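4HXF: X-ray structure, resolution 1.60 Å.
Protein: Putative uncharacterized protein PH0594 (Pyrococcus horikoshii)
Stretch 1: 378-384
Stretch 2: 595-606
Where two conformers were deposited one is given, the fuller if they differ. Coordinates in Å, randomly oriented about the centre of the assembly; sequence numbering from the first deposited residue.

Stretch 1 378-384: APVIVFV
Stretch 2 (595-606) LFMEFFERKLKK

A buried β-strand, 378-384, packs against a helix that begins earlier in the chain and runs through 595-605. Their N-to-C directions make an angle of 123°, and the axes approach to 9.5 Å. Ile381 is extended (phi/psi -113/122) and Phe600 helical (-70/-37). Register is set by two CA pairs: Pro379 CA to Lys605 CA, 5.9 Å, and Ile381 CA to Phe600 CA, 8.6 Å. No hydrogen bond crosses between them; the contact, mainly apolar, buries 317 Å², both sides summed.

The strand offers alternate residues, Pro379, Ile381 and Phe383, while the helix answers with Phe596, Phe600 and Leu604, spaced four apart and all with CA-to-CB toward the strand. Ile381 (m, t) leaves its backbone sideways, but its extended chi2 carries CD1 over one face of the Phe600 ring, 4.1 Å from the centroid and 26° off the normal, a CH-π contact; the closest atoms are Ile381 CD1 and Phe600 CD1, 3.8 Å apart. Phe600, with chi1 m and chi2 125°, presents that face. Phe383 (m, chi2 -110°) likewise starts sideways and reaches in with its ring tip, so that its CZ meets Phe596 CZ at 3.9 Å, near the plane of the Phe596 ring. Phe596 (t, chi2 100°) has a long, flat side chain whose CZ reaches this contact.

Leu604 (t, p) packs against Pro379 and Ile381: its CD2 lies 3.9 Å from Ile381 CG1 and 3.5 Å from Val380 O, while its CG is 4.4 Å from Pro379 CB. The CA-to-CB bond of Val380 points away, so its contact is made by the backbone O. Pro379, its ring C-gamma endo, points its CA-to-CB bond toward the helix and places CG 4.3 Å from Lys605 CA.

At 601-605 the helix widens into a π-type turn, Lys605 N bonding to Phe600 O at 3.0 Å. Lys605 (t, t, m, t) lends aliphatic carbon to Pro379, then leads its amine away, where NZ forms a salt bridge with Glu601 OE1 at 2.7 Å.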

# COMPACT_ATOMS: atom_id res chain seq x y z
N ALA A 378 -33.36 36.49 -31.65
CA ALA A 378 -32.50 35.66 -30.85
C ALA A 378 -32.01 36.48 -29.67
O ALA A 378 -31.75 37.67 -29.81
CB ALA A 378 -31.28 35.09 -31.64
N PRO A 379 -31.80 35.79 -28.53
CA PRO A 379 -31.21 36.47 -27.37
C PRO A 379 -29.74 36.86 -27.63
O PRO A 379 -29.09 36.34 -28.56
CB PRO A 379 -31.37 35.46 -26.22
CG PRO A 379 -31.28 34.12 -26.96
CD PRO A 379 -31.91 34.34 -28.31
N VAL A 380 -29.22 37.70 -26.73
CA VAL A 380 -27.91 38.34 -26.91
C VAL A 380 -27.11 38.17 -25.64
O VAL A 380 -27.59 38.53 -24.62
CB VAL A 380 -28.07 39.86 -27.26
CG1 VAL A 380 -26.72 40.53 -27.51
CG2 VAL A 380 -29.05 40.03 -28.49
N ILE A 381 -25.85 37.76 -25.75
CA ILE A 381 -24.91 37.82 -24.64
C ILE A 381 -23.81 38.85 -24.94
O ILE A 381 -23.07 38.69 -25.99
CB ILE A 381 -24.20 36.50 -24.37
CG1 ILE A 381 -25.29 35.42 -24.05
CG2 ILE A 381 -23.31 36.62 -23.12
CD1 ILE A 381 -24.78 33.96 -23.96
N VAL A 382 -23.70 39.83 -24.05
CA VAL A 382 -22.63 40.82 -24.10
C VAL A 382 -21.46 40.28 -23.28
O VAL A 382 -21.64 39.99 -22.07
CB VAL A 382 -23.07 42.16 -23.58
CG1 VAL A 382 -21.90 43.20 -23.66
CG2 VAL A 382 -24.27 42.68 -24.42
N PHE A 383 -20.27 40.16 -23.92
CA PHE A 383 -19.09 39.79 -23.19
C PHE A 383 -18.19 41.02 -22.95
O PHE A 383 -18.03 41.83 -23.86
CB PHE A 383 -18.23 38.78 -23.95
CG PHE A 383 -18.76 37.36 -23.90
CD1 PHE A 383 -18.05 36.39 -23.16
CD2 PHE A 383 -19.88 36.98 -24.61
CE1 PHE A 383 -18.51 35.09 -23.17
CE2 PHE A 383 -20.35 35.65 -24.64
CZ PHE A 383 -19.65 34.74 -23.89
N VAL A 384 -17.61 41.11 -21.75
CA VAL A 384 -16.71 42.20 -21.43
C VAL A 384 -15.39 41.63 -21.03
O VAL A 384 -15.26 40.82 -20.07
CB VAL A 384 -17.28 43.04 -20.22
CG1 VAL A 384 -16.30 44.23 -19.87
CG2 VAL A 384 -18.71 43.55 -20.58
N LEU A 595 -22.39 25.02 -16.15
CA LEU A 595 -23.09 26.05 -15.32
C LEU A 595 -23.38 27.32 -16.12
O LEU A 595 -24.47 27.88 -16.09
CB LEU A 595 -22.30 26.45 -14.06
CG LEU A 595 -22.16 25.47 -12.91
CD1 LEU A 595 -21.15 25.97 -11.88
CD2 LEU A 595 -23.57 25.29 -12.28
N PHE A 596 -22.35 27.78 -16.84
CA PHE A 596 -22.43 28.99 -17.60
C PHE A 596 -23.54 28.85 -18.63
O PHE A 596 -24.43 29.72 -18.76
CB PHE A 596 -21.08 29.21 -18.26
CG PHE A 596 -20.93 30.48 -19.11
CD1 PHE A 596 -20.30 31.60 -18.60
CD2 PHE A 596 -21.32 30.50 -20.45
CE1 PHE A 596 -20.16 32.75 -19.36
CE2 PHE A 596 -21.11 31.61 -21.24
CZ PHE A 596 -20.58 32.76 -20.67
N MET A 597 -23.51 27.78 -19.41
CA MET A 597 -24.49 27.67 -20.47
C MET A 597 -25.90 27.48 -19.90
O MET A 597 -26.83 28.10 -20.43
CB MET A 597 -24.07 26.62 -21.56
CG MET A 597 -24.01 25.20 -21.12
SD MET A 597 -22.89 24.16 -22.21
CE MET A 597 -24.22 23.07 -22.62
N GLU A 598 -26.04 26.70 -18.85
CA GLU A 598 -27.36 26.50 -18.31
C GLU A 598 -27.99 27.69 -17.62
O GLU A 598 -29.19 27.91 -17.71
CB GLU A 598 -27.41 25.30 -17.37
CG GLU A 598 -27.18 23.96 -18.08
CD GLU A 598 -28.19 23.71 -19.20
OE1 GLU A 598 -29.41 24.02 -18.97
OE2 GLU A 598 -27.78 23.27 -20.33
N PHE A 599 -27.17 28.52 -16.99
CA PHE A 599 -27.68 29.78 -16.38
C PHE A 599 -28.26 30.67 -17.44
O PHE A 599 -29.37 31.14 -17.33
CB PHE A 599 -26.64 30.47 -15.55
CG PHE A 599 -27.19 31.52 -14.65
CD1 PHE A 599 -27.82 31.14 -13.47
CD2 PHE A 599 -27.14 32.88 -15.02
CE1 PHE A 599 -28.31 32.11 -12.62
CE2 PHE A 599 -27.74 33.83 -14.21
CZ PHE A 599 -28.30 33.45 -13.00
N PHE A 600 -27.57 30.84 -18.58
CA PHE A 600 -28.15 31.64 -19.65
C PHE A 600 -29.35 30.98 -20.32
O PHE A 600 -30.32 31.66 -20.59
CB PHE A 600 -27.09 32.02 -20.72
CG PHE A 600 -26.24 33.20 -20.33
CD1 PHE A 600 -24.85 33.13 -20.30
CD2 PHE A 600 -26.81 34.40 -19.87
CE1 PHE A 600 -24.07 34.27 -20.06
CE2 PHE A 600 -25.99 35.51 -19.49
CZ PHE A 600 -24.64 35.41 -19.59
N GLU A 601 -29.33 29.64 -20.50
CA GLU A 601 -30.50 28.92 -21.04
C GLU A 601 -31.75 29.21 -20.16
O GLU A 601 -32.82 29.38 -20.71
CB GLU A 601 -30.22 27.42 -21.07
CG GLU A 601 -29.21 27.01 -22.21
CD GLU A 601 -29.82 27.12 -23.58
OE1 GLU A 601 -29.63 28.10 -24.23
OE2 GLU A 601 -30.57 26.25 -23.93
N ARG A 602 -31.56 29.18 -18.84
CA ARG A 602 -32.65 29.19 -17.88
C ARG A 602 -33.01 30.56 -17.32
O ARG A 602 -34.05 30.66 -16.57
CB ARG A 602 -32.42 28.15 -16.78
CG ARG A 602 -32.34 26.72 -17.30
CD ARG A 602 -31.69 25.77 -16.33
NE ARG A 602 -31.51 24.45 -16.93
CZ ARG A 602 -32.37 23.43 -16.86
NH1 ARG A 602 -33.54 23.49 -16.24
NH2 ARG A 602 -31.98 22.26 -17.44
N LYS A 603 -32.18 31.59 -17.63
CA LYS A 603 -32.43 32.89 -17.12
C LYS A 603 -32.52 33.96 -18.20
O LYS A 603 -33.13 35.03 -18.00
CB LYS A 603 -31.36 33.27 -16.04
CG LYS A 603 -31.41 32.31 -14.83
CD LYS A 603 -32.60 32.42 -13.95
CE LYS A 603 -32.61 31.27 -12.97
NZ LYS A 603 -33.85 31.26 -12.17
N LEU A 604 -31.91 33.68 -19.33
CA LEU A 604 -31.85 34.64 -20.42
C LEU A 604 -32.70 34.22 -21.64
O LEU A 604 -33.63 34.95 -22.05
CB LEU A 604 -30.40 34.97 -20.88
CG LEU A 604 -30.28 35.97 -22.00
CD1 LEU A 604 -30.76 37.39 -21.62
CD2 LEU A 604 -28.82 36.06 -22.50
N LYS A 605 -32.42 33.05 -22.20
CA LYS A 605 -33.18 32.61 -23.36
C LYS A 605 -34.68 32.46 -23.01
O LYS A 605 -35.57 32.87 -23.78
CB LYS A 605 -32.59 31.25 -23.82
CG LYS A 605 -33.28 30.70 -25.04
CD LYS A 605 -32.75 29.35 -25.50
CE LYS A 605 -31.47 29.50 -26.41
NZ LYS A 605 -30.73 28.19 -26.64
N LYS A 606 -34.92 31.84 -21.85
CA LYS A 606 -36.30 31.67 -21.32
C LYS A 606 -36.26 31.56 -19.81
O LYS A 606 -35.90 30.44 -19.27
CB LYS A 606 -36.92 30.39 -21.90